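Local coordinates for thioesterase domain protein YiiD (Shewanella oneidensis, PDB 1T82) that is a putative thioesterase of the hotdog-fold superfamily that may act on acyl groups, at residues A93-R98 / A143-L148; S105-K110 / V133-D138. All coordinates share one frame; numbering follows the deposited sequence.

Contact 1 (A93-R98 / A143-L148)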
loop_
_atom_site.group_PDB
_atom_site.type_symbol
_atom_site.label_atom_id
_atom_site.label_comp_id
_atom_site.label_asym_id
_atom_site.label_seq_id
_atom_site.Cartn_x
_atom_site.Cartn_y
_atom_site.Cartn_z
ATOM N N ALA B 93 -4.584 3.987 10.872
ATOM C CA ALA B 93 -4.520 2.955 11.901
ATOM C C ALA B 93 -4.749 1.559 11.341
ATOM O O ALA B 93 -4.031 0.623 11.677
ATOM C CB ALA B 93 -5.544 3.251 12.988
ATOM N N ASP B 94 -5.764 1.417 10.501
ATOM C CA ASP B 94 -6.058 0.121 9.910
ATOM C C ASP B 94 -6.787 0.311 8.598
ATOM O O ASP B 94 -7.501 1.297 8.399
ATOM C CB ASP B 94 -6.902 -0.731 10.860
ATOM C CG ASP B 94 -8.196 -0.061 11.252
ATOM O OD1 ASP B 94 -8.147 0.953 11.985
ATOM O OD2 ASP B 94 -9.268 -0.544 10.826
ATOM N N ALA B 95 -6.605 -0.638 7.696
ATOM C CA ALA B 95 -7.248 -0.539 6.407
ATOM C C ALA B 95 -7.502 -1.900 5.802
ATOM O O ALA B 95 -6.811 -2.873 6.100
ATOM C CB ALA B 95 -6.394 0.299 5.470
ATOM N N HIS B 96 -8.519 -1.950 4.955
ATOM C CA HIS B 96 -8.890 -3.162 4.254
ATOM C C HIS B 96 -9.010 -2.791 2.786
ATOM O O HIS B 96 -9.616 -1.775 2.445
ATOM C CB HIS B 96 -10.228 -3.684 4.773
ATOM C CG HIS B 96 -10.733 -4.880 4.031
ATOM N ND1 HIS B 96 -9.959 -5.998 3.813
ATOM C CD2 HIS B 96 -11.933 -5.135 3.459
ATOM C CE1 HIS B 96 -10.659 -6.890 3.136
ATOM N NE2 HIS B 96 -11.861 -6.391 2.909
ATOM N N ILE B 97 -8.427 -3.602 1.911
ATOM C CA ILE B 97 -8.498 -3.320 0.480
ATOM C C ILE B 97 -8.871 -4.576 -0.295
ATOM O O ILE B 97 -8.407 -5.671 0.019
ATOM C CB ILE B 97 -7.148 -2.754 -0.053
ATOM C CG1 ILE B 97 -7.266 -2.413 -1.543
ATOM C CG2 ILE B 97 -6.030 -3.765 0.174
ATOM C CD1 ILE B 97 -6.104 -1.585 -2.090
ATOM N N ARG B 98 -9.737 -4.412 -1.291
ATOM C CA ARG B 98 -10.152 -5.523 -2.132
ATOM C C ARG B 98 -9.841 -5.141 -3.570
ATOM O O ARG B 98 -10.174 -4.044 -4.014
ATOM C CB ARG B 98 -11.654 -5.792 -1.989
ATOM C CG ARG B 98 -12.109 -6.026 -0.557
ATOM C CD ARG B 98 -13.569 -6.466 -0.500
ATOM N NE ARG B 98 -13.734 -7.838 -0.968
ATOM C CZ ARG B 98 -13.394 -8.913 -0.264
ATOM N NH1 ARG B 98 -13.575 -10.127 -0.774
ATOM N NH2 ARG B 98 -12.889 -8.780 0.957
ATOM N N ALA B 143 -11.099 -1.322 -7.513
ATOM C CA ALA B 143 -10.598 -1.578 -6.166
ATOM C C ALA B 143 -11.390 -0.799 -5.118
ATOM O O ALA B 143 -11.857 0.313 -5.376
ATOM C CB ALA B 143 -9.102 -1.246 -6.071
ATOM N N GLN B 144 -11.532 -1.408 -3.942
ATOM C CA GLN B 144 -12.279 -0.840 -2.819
ATOM C C GLN B 144 -11.385 -0.749 -1.585
ATOM O O GLN B 144 -10.681 -1.700 -1.244
ATOM C CB GLN B 144 -13.494 -1.719 -2.511
ATOM C CG GLN B 144 -14.493 -1.105 -1.552
ATOM C CD GLN B 144 -15.161 0.134 -2.124
ATOM O OE1 GLN B 144 -15.869 0.067 -3.132
ATOM N NE2 GLN B 144 -14.935 1.274 -1.485
ATOM N N PHE B 145 -11.450 0.389 -0.902
ATOM C CA PHE B 145 -10.618 0.645 0.268
ATOM C C PHE B 145 -11.407 1.228 1.436
ATOM O O PHE B 145 -12.250 2.104 1.263
ATOM C CB PHE B 145 -9.497 1.602 -0.161
ATOM C CG PHE B 145 -8.605 2.080 0.959
ATOM C CD1 PHE B 145 -8.975 3.160 1.756
ATOM C CD2 PHE B 145 -7.350 1.508 1.149
ATOM C CE1 PHE B 145 -8.103 3.673 2.725
ATOM C CE2 PHE B 145 -6.474 2.008 2.111
ATOM C CZ PHE B 145 -6.851 3.096 2.899
ATOM N N ASP B 146 -11.131 0.714 2.628
ATOM C CA ASP B 146 -11.769 1.192 3.840
ATOM C C ASP B 146 -10.645 1.462 4.820
ATOM O O ASP B 146 -9.872 0.566 5.152
ATOM C CB ASP B 146 -12.738 0.142 4.382
ATOM C CG ASP B 146 -14.028 0.090 3.584
ATOM O OD1 ASP B 146 -14.782 1.084 3.625
ATOM O OD2 ASP B 146 -14.282 -0.929 2.909
ATOM N N GLY B 147 -10.533 2.708 5.261
ATOM C CA GLY B 147 -9.471 3.043 6.181
ATOM C C GLY B 147 -9.916 3.836 7.385
ATOM O O GLY B 147 -10.809 4.679 7.305
ATOM N N LEU B 148 -9.300 3.546 8.520
ATOM C CA LEU B 148 -9.606 4.266 9.745
ATOM C C LEU B 148 -8.413 5.172 10.006
ATOM O O LEU B 148 -7.310 4.689 10.255
ATOM C CB LEU B 148 -9.785 3.297 10.917
ATOM C CG LEU B 148 -9.984 3.958 12.285
ATOM C CD1 LEU B 148 -11.224 4.831 12.257
ATOM C CD2 LEU B 148 -10.100 2.890 13.364
HETATM O O HOH W 1 -10.630 0.174 8.274
#
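Segment 143-148 of strand 140-152 runs antiparallel to segment 93-98 of strand 89-99, their axes 4.7 Å apart at closest approach. The amide and carbonyl of Gln144 both form hydrogen bonds with the backbone of Arg98. The Gln144 side chain turns off to Gln134 on the next strand. Phe145 points to the opposite face, its CG anti to the backbone N (chi1 175°). This puts Phe145 CE2 3.8 Å from Ala95 CB, and Ile97 flanks the same ring more loosely. Asp146 exchanges two backbone hydrogen bonds with His96. On the face of Gln144, Asp146 and Leu148, Arg98 NH2 donates a hydrogen bond to His96 NE2 at 3.3 Å. NH2 lies close to the ring plane and NE2 close to the guanidinium plane, though the two planes are inclined to each other. Gly147 pairs with Ala95; a side chain there would run into the Phe145 ring. Leu148 N donates to Asp94 O at 2.9 Å, and Leu148 O accepts from Ala93 N. Asp94 OD1 leans over Leu148, 3.1 Å from both its CB and CD2. A water probably donates to Asp94 OD2 and, weakly, to Asp146 O. An alanine here in place of Asp94 would probably loosen this water link and the packing on Leu148. Helix 62-84 covers the Phe145 face. Strand 127-137 flanks segment 143-148, and segment 93-98 pairs with the second subunit, continuing the sheet across the hotdog dimer.

Contact 2 (S105-K110 / V133-D138)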
loop_
_atom_site.group_PDB
_atom_site.type_symbol
_atom_site.label_atom_id
_atom_site.label_comp_id
_atom_site.label_asym_id
_atom_site.label_seq_id
_atom_site.Cartn_x
_atom_site.Cartn_y
_atom_site.Cartn_z
ATOM N N SER B 105 -5.047 1.759 -16.978
ATOM C CA SER B 105 -4.648 3.116 -17.331
ATOM C C SER B 105 -4.763 3.988 -16.095
ATOM O O SER B 105 -5.144 3.506 -15.029
ATOM C CB SER B 105 -5.510 3.677 -18.477
ATOM O OG SER B 105 -6.882 3.756 -18.128
ATOM N N ALA B 106 -4.415 5.261 -16.235
ATOM C CA ALA B 106 -4.482 6.201 -15.114
ATOM C C ALA B 106 -5.888 6.144 -14.520
ATOM O O ALA B 106 -6.862 6.485 -15.185
ATOM C CB ALA B 106 -4.161 7.600 -15.599
ATOM N N PRO B 107 -6.007 5.720 -13.252
ATOM C CA PRO B 107 -7.314 5.618 -12.600
ATOM C C PRO B 107 -7.837 6.878 -11.929
ATOM O O PRO B 107 -7.126 7.872 -11.775
ATOM C CB PRO B 107 -7.089 4.510 -11.584
ATOM C CG PRO B 107 -5.698 4.818 -11.107
ATOM C CD PRO B 107 -4.947 5.142 -12.400
ATOM N N GLU B 108 -9.108 6.826 -11.548
ATOM C CA GLU B 108 -9.732 7.924 -10.830
ATOM C C GLU B 108 -9.994 7.369 -9.443
ATOM O O GLU B 108 -10.772 6.429 -9.274
ATOM C CB GLU B 108 -11.039 8.349 -11.496
ATOM C CG GLU B 108 -10.825 9.144 -12.768
ATOM C CD GLU B 108 -12.123 9.638 -13.357
ATOM O OE1 GLU B 108 -12.920 8.799 -13.823
ATOM O OE2 GLU B 108 -12.347 10.867 -13.344
ATOM N N VAL B 109 -9.306 7.935 -8.458
ATOM C CA VAL B 109 -9.448 7.503 -7.076
ATOM C C VAL B 109 -10.272 8.565 -6.374
ATOM O O VAL B 109 -9.878 9.735 -6.297
ATOM C CB VAL B 109 -8.081 7.368 -6.389
ATOM C CG1 VAL B 109 -8.249 6.714 -5.031
ATOM C CG2 VAL B 109 -7.152 6.555 -7.266
ATOM N N LYS B 110 -11.422 8.144 -5.859
ATOM C CA LYS B 110 -12.346 9.063 -5.221
ATOM C C LYS B 110 -12.714 8.760 -3.777
ATOM O O LYS B 110 -12.805 7.603 -3.369
ATOM C CB LYS B 110 -13.634 9.118 -6.045
ATOM C CG LYS B 110 -13.414 9.396 -7.524
ATOM C CD LYS B 110 -14.733 9.341 -8.292
ATOM C CE LYS B 110 -14.527 9.603 -9.779
ATOM N NZ LYS B 110 -15.815 9.575 -10.538
ATOM N N VAL B 133 -12.571 4.738 0.135
ATOM C CA VAL B 133 -11.965 5.218 -1.096
ATOM C C VAL B 133 -12.248 4.200 -2.189
ATOM O O VAL B 133 -12.168 2.996 -1.952
ATOM C CB VAL B 133 -10.434 5.380 -0.945
ATOM C CG1 VAL B 133 -9.844 5.935 -2.233
ATOM C CG2 VAL B 133 -10.112 6.298 0.227
ATOM N N GLN B 134 -12.602 4.678 -3.380
ATOM C CA GLN B 134 -12.879 3.781 -4.496
ATOM C C GLN B 134 -11.986 4.131 -5.673
ATOM O O GLN B 134 -11.708 5.300 -5.920
ATOM C CB GLN B 134 -14.341 3.886 -4.928
ATOM C CG GLN B 134 -15.332 3.426 -3.879
ATOM C CD GLN B 134 -16.733 3.315 -4.439
ATOM O OE1 GLN B 134 -17.285 4.282 -4.961
ATOM N NE2 GLN B 134 -17.317 2.132 -4.329
ATOM N N LEU B 135 -11.535 3.115 -6.400
ATOM C CA LEU B 135 -10.681 3.344 -7.554
ATOM C C LEU B 135 -11.378 2.855 -8.815
ATOM O O LEU B 135 -11.808 1.702 -8.895
ATOM C CB LEU B 135 -9.338 2.628 -7.363
ATOM C CG LEU B 135 -8.272 2.823 -8.448
ATOM C CD1 LEU B 135 -6.884 2.708 -7.825
ATOM C CD2 LEU B 135 -8.459 1.797 -9.554
ATOM N N PHE B 136 -11.498 3.749 -9.788
ATOM C CA PHE B 136 -12.144 3.434 -11.055
ATOM C C PHE B 136 -11.171 3.568 -12.219
ATOM O O PHE B 136 -10.235 4.366 -12.169
ATOM C CB PHE B 136 -13.319 4.384 -11.313
ATOM C CG PHE B 136 -14.360 4.379 -10.230
ATOM C CD1 PHE B 136 -14.201 5.155 -9.085
ATOM C CD2 PHE B 136 -15.501 3.592 -10.355
ATOM C CE1 PHE B 136 -15.162 5.144 -8.079
ATOM C CE2 PHE B 136 -16.470 3.575 -9.351
ATOM C CZ PHE B 136 -16.297 4.351 -8.212
ATOM N N CYS B 137 -11.403 2.778 -13.264
ATOM C CA CYS B 137 -10.601 2.829 -14.480
ATOM C C CYS B 137 -11.598 2.651 -15.621
ATOM O O CYS B 137 -12.307 1.647 -15.682
ATOM C CB CYS B 137 -9.558 1.710 -14.518
ATOM S SG CYS B 137 -8.475 1.778 -15.975
ATOM N N ASP B 138 -11.655 3.635 -16.511
ATOM C CA ASP B 138 -12.584 3.612 -17.635
ATOM C C ASP B 138 -14.029 3.561 -17.136
ATOM O O ASP B 138 -14.919 3.052 -17.816
ATOM C CB ASP B 138 -12.305 2.421 -18.555
ATOM C CG ASP B 138 -10.959 2.522 -19.247
ATOM O OD1 ASP B 138 -10.481 3.656 -19.455
ATOM O OD2 ASP B 138 -10.386 1.470 -19.596
HETATM O O HOH W 2 -10.000 6.152 -15.771
#
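Leu135 crosses obliquely both Val109, on the same face of the sheet, and Pro107, just before the strand. Leu135 has CG anti to its backbone N (chi1 -177°), which brings both methyls within reach of segment 105-110. Leu135 CD2 lies 3.7 Å from Pro107 CB, and Leu135 CD1 lies 3.9 Å from Val109 CG2. The other Val109 methyl, CG1, is pressed against Val133 CG1 at 3.3 Å, tighter than usual for two carbons. On the opposite face, the Phe136 ring turns its edge to the backbone of Glu108, with CD1 3.7 Å from Glu108 O. The extended Lys110 chain runs obliquely by the same ring, Lys110 CD to Phe136 CE1 at 4.2 Å. Lys110 NZ is 5.4 Å from the centroid of the Phe136 ring, so any cation-pi attraction is weak. At the end of strand 133-137, Ser105 OG lies 3.3 Å from Cys137 SG. A water there donates to Ala106 O and accepts from Asp138 N, bridging the two loop ends. Strands 43-47 and 140-152 flank the pair. The face with Glu108, Lys110 and Gln134 is partly exposed and polar, apart from Phe136; Gln134 hydrogen-bonds to Gln144. Four backbone hydrogen bonds, two between Glu108 and Phe136 and two between Lys110 and Gln134, fix the pairing, while the apolar side chains of Val109 and Leu135 seal the sheet against Ile65, Ile68, Met69 and Thr72 of helix 62-84.

In the fold
Both contacts belong to one antiparallel sheet, with centres about 15 Å apart. Contact 2 is nested in the loop of chain that contact 1 closes. Strands 127-137 and 140-152 are neighbours and join them directly. Phe145 O lies 2.9 Å from Val133 N, a probable backbone hydrogen bond. On the more open face Gln144 OE1 lies 2.8 Å from Gln134 NE2, probably a side-chain hydrogen bond. Met69 of helix 62-84 touches Phe145 in contact 1 and Leu135 in contact 2, so one helix packs on both. This is the hotdog fold, a sheet wrapped round a long helix. Contact 1 reaches the dimer interface; contact 2 touches no other chain of the assembly.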